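Local coordinates for lumazine protein (Photobacterium kishitanii, PDB 3A35) that binds a lumazine or flavin chromophore and serves as an antenna that shifts the bioluminescence of bacterial luciferase to shorter wavelength, at residues 100-112 / 119-131. Sequence-based numbering, arbitrary orientation.
Sequences GNIKGVATVDNIT and KVYIKIPKDLIEN. With RBF (riboflavin), chain C.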
loop_
_atom_site.group_PDB
_atom_site.type_symbol
_atom_site.label_atom_id
_atom_site.label_comp_id
_atom_site.label_asym_id
_atom_site.label_seq_id
_atom_site.Cartn_x
_atom_site.Cartn_y
_atom_site.Cartn_z
ATOM N N GLY A 100 6.477 3.974 -5.610
ATOM C CA GLY A 100 6.818 2.777 -4.742
ATOM C C GLY A 100 7.756 3.154 -3.607
ATOM O O GLY A 100 8.152 2.268 -2.829
ATOM N N ASN A 101 8.196 4.385 -3.459
ATOM C CA ASN A 101 9.104 4.826 -2.363
ATOM C C ASN A 101 8.186 5.341 -1.284
ATOM O O ASN A 101 7.647 6.459 -1.351
ATOM C CB ASN A 101 10.025 6.004 -2.801
ATOM C CG ASN A 101 10.894 6.455 -1.639
ATOM O OD1 ASN A 101 10.882 7.624 -1.281
ATOM N ND2 ASN A 101 11.617 5.598 -1.098
ATOM N N ILE A 102 7.885 4.498 -0.243
ATOM C CA ILE A 102 7.040 4.967 0.809
ATOM C C ILE A 102 7.832 5.971 1.714
ATOM O O ILE A 102 8.936 5.710 2.127
ATOM C CB ILE A 102 6.606 3.713 1.669
ATOM C CG1 ILE A 102 5.737 2.725 0.812
ATOM C CG2 ILE A 102 5.991 4.085 2.959
ATOM C CD1 ILE A 102 4.523 3.437 0.263
ATOM N N LYS A 103 7.163 7.040 1.971
ATOM C CA LYS A 103 7.751 8.132 2.825
ATOM C C LYS A 103 7.721 7.768 4.266
ATOM O O LYS A 103 8.611 8.251 5.027
ATOM C CB LYS A 103 7.006 9.407 2.560
ATOM C CG LYS A 103 7.112 9.785 1.113
ATOM C CD LYS A 103 8.506 9.578 0.480
ATOM C CE LYS A 103 8.506 10.192 -0.932
ATOM N NZ LYS A 103 9.530 9.547 -1.824
ATOM N N GLY A 104 6.726 7.055 4.755
ATOM C CA GLY A 104 6.782 6.611 6.141
ATOM C C GLY A 104 5.397 6.080 6.502
ATOM O O GLY A 104 4.473 5.973 5.660
ATOM N N VAL A 105 5.233 5.648 7.742
ATOM C CA VAL A 105 4.012 5.130 8.263
ATOM C C VAL A 105 3.151 6.222 8.850
ATOM O O VAL A 105 3.633 7.130 9.558
ATOM C CB VAL A 105 4.332 4.075 9.277
ATOM C CG1 VAL A 105 3.100 3.521 9.896
ATOM C CG2 VAL A 105 5.038 2.907 8.687
ATOM N N ALA A 106 1.887 6.111 8.622
ATOM C CA ALA A 106 0.848 6.963 9.350
ATOM C C ALA A 106 -0.237 6.123 9.927
ATOM O O ALA A 106 -0.254 4.873 9.765
ATOM C CB ALA A 106 0.305 8.057 8.435
ATOM N N THR A 107 -1.258 6.676 10.627
ATOM C CA THR A 107 -2.171 5.832 11.375
ATOM C C THR A 107 -3.571 6.335 11.147
ATOM O O THR A 107 -3.821 7.563 11.243
ATOM C CB THR A 107 -1.828 5.937 12.877
ATOM O OG1 THR A 107 -0.499 5.445 13.038
ATOM C CG2 THR A 107 -2.714 5.058 13.723
ATOM N N VAL A 108 -4.483 5.463 10.911
ATOM C CA VAL A 108 -5.927 5.792 10.664
ATOM C C VAL A 108 -6.470 6.395 11.990
ATOM O O VAL A 108 -6.469 5.748 13.041
ATOM C CB VAL A 108 -6.677 4.595 10.256
ATOM C CG1 VAL A 108 -8.181 4.853 10.179
ATOM C CG2 VAL A 108 -6.152 4.085 8.903
ATOM N N ASP A 109 -7.020 7.604 11.871
ATOM C CA ASP A 109 -7.649 8.300 13.023
ATOM C C ASP A 109 -9.119 7.846 13.101
ATOM O O ASP A 109 -9.722 7.802 14.215
ATOM C CB ASP A 109 -7.623 9.807 12.794
ATOM C CG ASP A 109 -8.499 10.596 13.830
ATOM O OD1 ASP A 109 -7.977 10.829 14.936
ATOM O OD2 ASP A 109 -9.693 10.920 13.574
ATOM N N ASN A 110 -9.817 7.647 11.992
ATOM C CA ASN A 110 -11.241 7.438 11.932
ATOM C C ASN A 110 -11.598 6.901 10.530
ATOM O O ASN A 110 -10.911 7.267 9.482
ATOM C CB ASN A 110 -11.926 8.828 12.186
ATOM C CG ASN A 110 -13.412 8.797 12.107
ATOM O OD1 ASN A 110 -14.087 9.775 11.646
ATOM N ND2 ASN A 110 -13.982 7.688 12.613
ATOM N N ILE A 111 -12.646 6.098 10.449
ATOM C CA ILE A 111 -13.242 5.677 9.176
ATOM C C ILE A 111 -14.738 5.895 9.319
ATOM O O ILE A 111 -15.357 5.545 10.357
ATOM C CB ILE A 111 -13.117 4.126 9.006
ATOM C CG1 ILE A 111 -11.670 3.727 9.186
ATOM C CG2 ILE A 111 -13.749 3.629 7.697
ATOM C CD1 ILE A 111 -10.904 4.279 8.056
ATOM N N THR A 112 -15.366 6.342 8.265
ATOM C CA THR A 112 -16.815 6.321 8.259
ATOM C C THR A 112 -17.227 5.836 6.896
ATOM O O THR A 112 -16.682 6.272 5.862
ATOM C CB THR A 112 -17.400 7.676 8.647
ATOM O OG1 THR A 112 -17.335 8.581 7.558
ATOM C CG2 THR A 112 -16.650 8.296 9.880
ATOM N N LYS A 119 -14.841 7.078 3.845
ATOM C CA LYS A 119 -14.192 8.276 4.283
ATOM C C LYS A 119 -13.114 7.857 5.263
ATOM O O LYS A 119 -13.399 7.367 6.330
ATOM C CB LYS A 119 -15.206 9.145 5.003
ATOM C CG LYS A 119 -16.253 9.604 4.068
ATOM C CD LYS A 119 -17.118 10.762 4.624
ATOM C CE LYS A 119 -18.118 11.128 3.531
ATOM N NZ LYS A 119 -19.014 12.147 4.168
ATOM N N VAL A 120 -11.852 8.120 4.946
ATOM C CA VAL A 120 -10.709 7.677 5.752
ATOM C C VAL A 120 -9.987 8.913 6.173
ATOM O O VAL A 120 -9.597 9.742 5.328
ATOM C CB VAL A 120 -9.811 6.729 4.870
ATOM C CG1 VAL A 120 -8.567 6.340 5.747
ATOM C CG2 VAL A 120 -10.645 5.490 4.412
ATOM N N TYR A 121 -9.675 9.005 7.453
ATOM C CA TYR A 121 -8.951 10.097 8.118
ATOM C C TYR A 121 -7.668 9.578 8.706
ATOM O O TYR A 121 -7.704 8.659 9.527
ATOM C CB TYR A 121 -9.826 10.709 9.271
ATOM C CG TYR A 121 -11.161 11.224 8.735
ATOM C CD1 TYR A 121 -11.295 12.545 8.347
ATOM C CD2 TYR A 121 -12.241 10.382 8.581
ATOM C CE1 TYR A 121 -12.520 13.044 7.824
ATOM C CE2 TYR A 121 -13.465 10.824 8.000
ATOM C CZ TYR A 121 -13.595 12.156 7.662
ATOM O OH TYR A 121 -14.845 12.565 7.092
ATOM N N ILE A 122 -6.569 10.145 8.258
ATOM C CA ILE A 122 -5.282 9.566 8.554
ATOM C C ILE A 122 -4.463 10.609 9.287
ATOM O O ILE A 122 -4.294 11.690 8.766
ATOM C CB ILE A 122 -4.548 9.135 7.237
ATOM C CG1 ILE A 122 -5.405 8.088 6.435
ATOM C CG2 ILE A 122 -3.123 8.634 7.621
ATOM C CD1 ILE A 122 -4.766 7.462 5.256
ATOM N N LYS A 123 -3.933 10.303 10.459
ATOM C CA LYS A 123 -3.116 11.246 11.200
ATOM C C LYS A 123 -1.657 11.116 10.783
ATOM O O LYS A 123 -1.063 9.996 10.901
ATOM C CB LYS A 123 -3.284 11.047 12.724
ATOM C CG LYS A 123 -2.583 12.089 13.523
ATOM C CD LYS A 123 -2.905 11.930 15.058
ATOM C CE LYS A 123 -4.316 12.427 15.324
ATOM N NZ LYS A 123 -4.661 12.560 16.784
ATOM N N ILE A 124 -1.016 12.217 10.408
ATOM C CA ILE A 124 0.321 12.231 9.846
ATOM C C ILE A 124 1.276 12.517 11.009
ATOM O O ILE A 124 1.042 13.528 11.722
ATOM C CB ILE A 124 0.426 13.242 8.696
ATOM C CG1 ILE A 124 -0.598 12.931 7.546
ATOM C CG2 ILE A 124 1.905 13.358 8.228
ATOM C CD1 ILE A 124 -0.612 11.492 6.851
ATOM N N PRO A 125 2.236 11.649 11.346
ATOM C CA PRO A 125 3.101 12.004 12.491
ATOM C C PRO A 125 4.053 13.131 12.080
ATOM O O PRO A 125 4.173 13.418 10.875
ATOM C CB PRO A 125 3.841 10.713 12.803
ATOM C CG PRO A 125 3.777 9.938 11.515
ATOM C CD PRO A 125 2.560 10.314 10.784
ATOM N N LYS A 126 4.654 13.819 13.081
ATOM C CA LYS A 126 5.317 15.101 12.797
ATOM C C LYS A 126 6.577 14.874 11.947
ATOM O O LYS A 126 6.940 15.709 11.111
ATOM C CB LYS A 126 5.705 15.884 14.071
ATOM C CG LYS A 126 4.660 15.965 15.225
ATOM C CD LYS A 126 4.784 17.273 16.062
ATOM C CE LYS A 126 6.247 17.828 16.198
ATOM N NZ LYS A 126 6.343 18.897 17.296
ATOM N N ASP A 127 7.233 13.747 12.152
ATOM C CA ASP A 127 8.416 13.530 11.371
ATOM C C ASP A 127 8.215 12.732 10.106
ATOM O O ASP A 127 9.116 12.012 9.669
ATOM C CB ASP A 127 9.553 13.014 12.232
ATOM C CG ASP A 127 10.574 14.065 12.440
ATOM O OD1 ASP A 127 11.635 13.903 11.775
ATOM O OD2 ASP A 127 10.280 15.082 13.154
ATOM N N LEU A 128 7.020 12.867 9.535
ATOM C CA LEU A 128 6.784 12.607 8.144
ATOM C C LEU A 128 6.368 13.972 7.609
ATOM O O LEU A 128 5.302 14.458 7.943
ATOM C CB LEU A 128 5.661 11.548 7.961
ATOM C CG LEU A 128 5.155 11.051 6.574
ATOM C CD1 LEU A 128 4.086 9.939 6.668
ATOM C CD2 LEU A 128 4.564 12.222 5.744
ATOM N N ILE A 129 7.180 14.654 6.816
ATOM C CA ILE A 129 8.517 14.286 6.364
ATOM C C ILE A 129 8.631 15.455 5.364
ATOM O O ILE A 129 9.484 16.322 5.529
ATOM C CB ILE A 129 8.610 12.764 5.803
ATOM C CG1 ILE A 129 9.856 11.970 6.307
ATOM C CG2 ILE A 129 8.509 12.643 4.241
ATOM C CD1 ILE A 129 10.735 12.583 7.348
ATOM N N GLU A 130 7.711 15.520 4.397
ATOM C CA GLU A 130 7.395 16.758 3.667
ATOM C C GLU A 130 6.023 16.715 2.983
ATOM O O GLU A 130 5.273 15.732 3.124
ATOM C CB GLU A 130 8.499 17.179 2.680
ATOM C CG GLU A 130 9.521 18.150 3.280
ATOM C CD GLU A 130 8.907 19.453 3.791
ATOM O OE1 GLU A 130 9.066 19.763 5.006
ATOM O OE2 GLU A 130 8.277 20.187 2.975
ATOM N N ASN A 131 5.750 17.782 2.226
ATOM C CA ASN A 131 4.428 18.121 1.616
ATOM C C ASN A 131 3.434 18.796 2.621
ATOM O O ASN A 131 3.757 19.898 3.151
ATOM C CB ASN A 131 3.857 16.981 0.748
ATOM C CG ASN A 131 4.616 16.835 -0.563
ATOM O OD1 ASN A 131 4.588 17.739 -1.435
ATOM N ND2 ASN A 131 5.337 15.721 -0.704
HETATM N N1 RBF C . 13.104 -2.619 -0.213
HETATM C C2 RBF C . 13.079 -3.804 0.431
HETATM O O2 RBF C . 13.030 -3.858 1.699
HETATM N N3 RBF C . 13.034 -5.028 -0.228
HETATM C C4 RBF C . 13.011 -5.088 -1.642
HETATM O O4 RBF C . 12.969 -6.204 -2.176
HETATM C C4A RBF C . 13.122 -3.838 -2.279
HETATM N N5 RBF C . 13.219 -3.860 -3.724
HETATM C C5A RBF C . 13.306 -2.621 -4.357
HETATM C C6 RBF C . 13.528 -2.657 -5.737
HETATM C C7 RBF C . 13.650 -1.382 -6.356
HETATM C C7M RBF C . 13.952 -1.439 -7.882
HETATM C C8 RBF C . 13.537 -0.197 -5.695
HETATM C C8M RBF C . 13.618 1.066 -6.445
HETATM C C9 RBF C . 13.291 -0.182 -4.278
HETATM C C9A RBF C . 13.269 -1.410 -3.608
HETATM N N10 RBF C . 13.137 -1.444 -2.179
HETATM C C10 RBF C . 13.138 -2.671 -1.567
HETATM C "C1'" RBF C . 13.187 -0.287 -1.384
HETATM C "C2'" RBF C . 11.862 0.188 -0.822
HETATM O "O2'" RBF C . 10.915 0.378 -1.926
HETATM C "C3'" RBF C . 12.000 1.442 -0.133
HETATM O "O3'" RBF C . 13.030 1.154 0.958
HETATM C "C4'" RBF C . 10.759 1.855 0.677
HETATM O "O4'" RBF C . 9.728 2.289 -0.237
HETATM C "C5'" RBF C . 11.046 3.014 1.640
HETATM O "O5'" RBF C . 9.930 3.316 2.479
HETATM O O HOH W 1 -16.777 11.334 8.531
#
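T112 and K119 pair through both backbone amides, T112 N giving to K119 O and K119 N to T112 O, the latter at 2.8 Å. Further along, Y121 N reaches N110 O at 2.9 Å, and K123 N binds T107 O, whereas the return bond from T107 N to K123 O is weak. Between these pairs the register slips: D109 and N110 both face Y121, whose O takes a 2.7 Å bond from D109 N and a weak one from N110 N, a classic beta bulge. The hairpin so formed by 104-112 and 119-123 opens the second six-stranded antiparallel barrel of this riboflavin synthase homologue. Just before it, I102 grips the ribityl chain of riboflavin bound mainly by the other barrel: its N donates to O4' and its O accepts from O5'.

Among the side chains, N110 lies alongside Y121, amide and ring planes 20° apart, its OD1 3.6 Å from CD2; N110 O sits in plane at the ring edge. F156 stacks on this ring, and a water links Y121 OH to T112 OG1, which a chi1 of 78° sets between T112 N and C, against K119 CB. D109 OD1 is 4.2 Å from K123 NZ, too far for a salt bridge. On the other face, I111 CD1 rests against both methyls of V120, 3.8 Å from CG2. A106 CB presses on I122 CG2 at 3.6 Å, with I124 CD1 and P125 CD beside it.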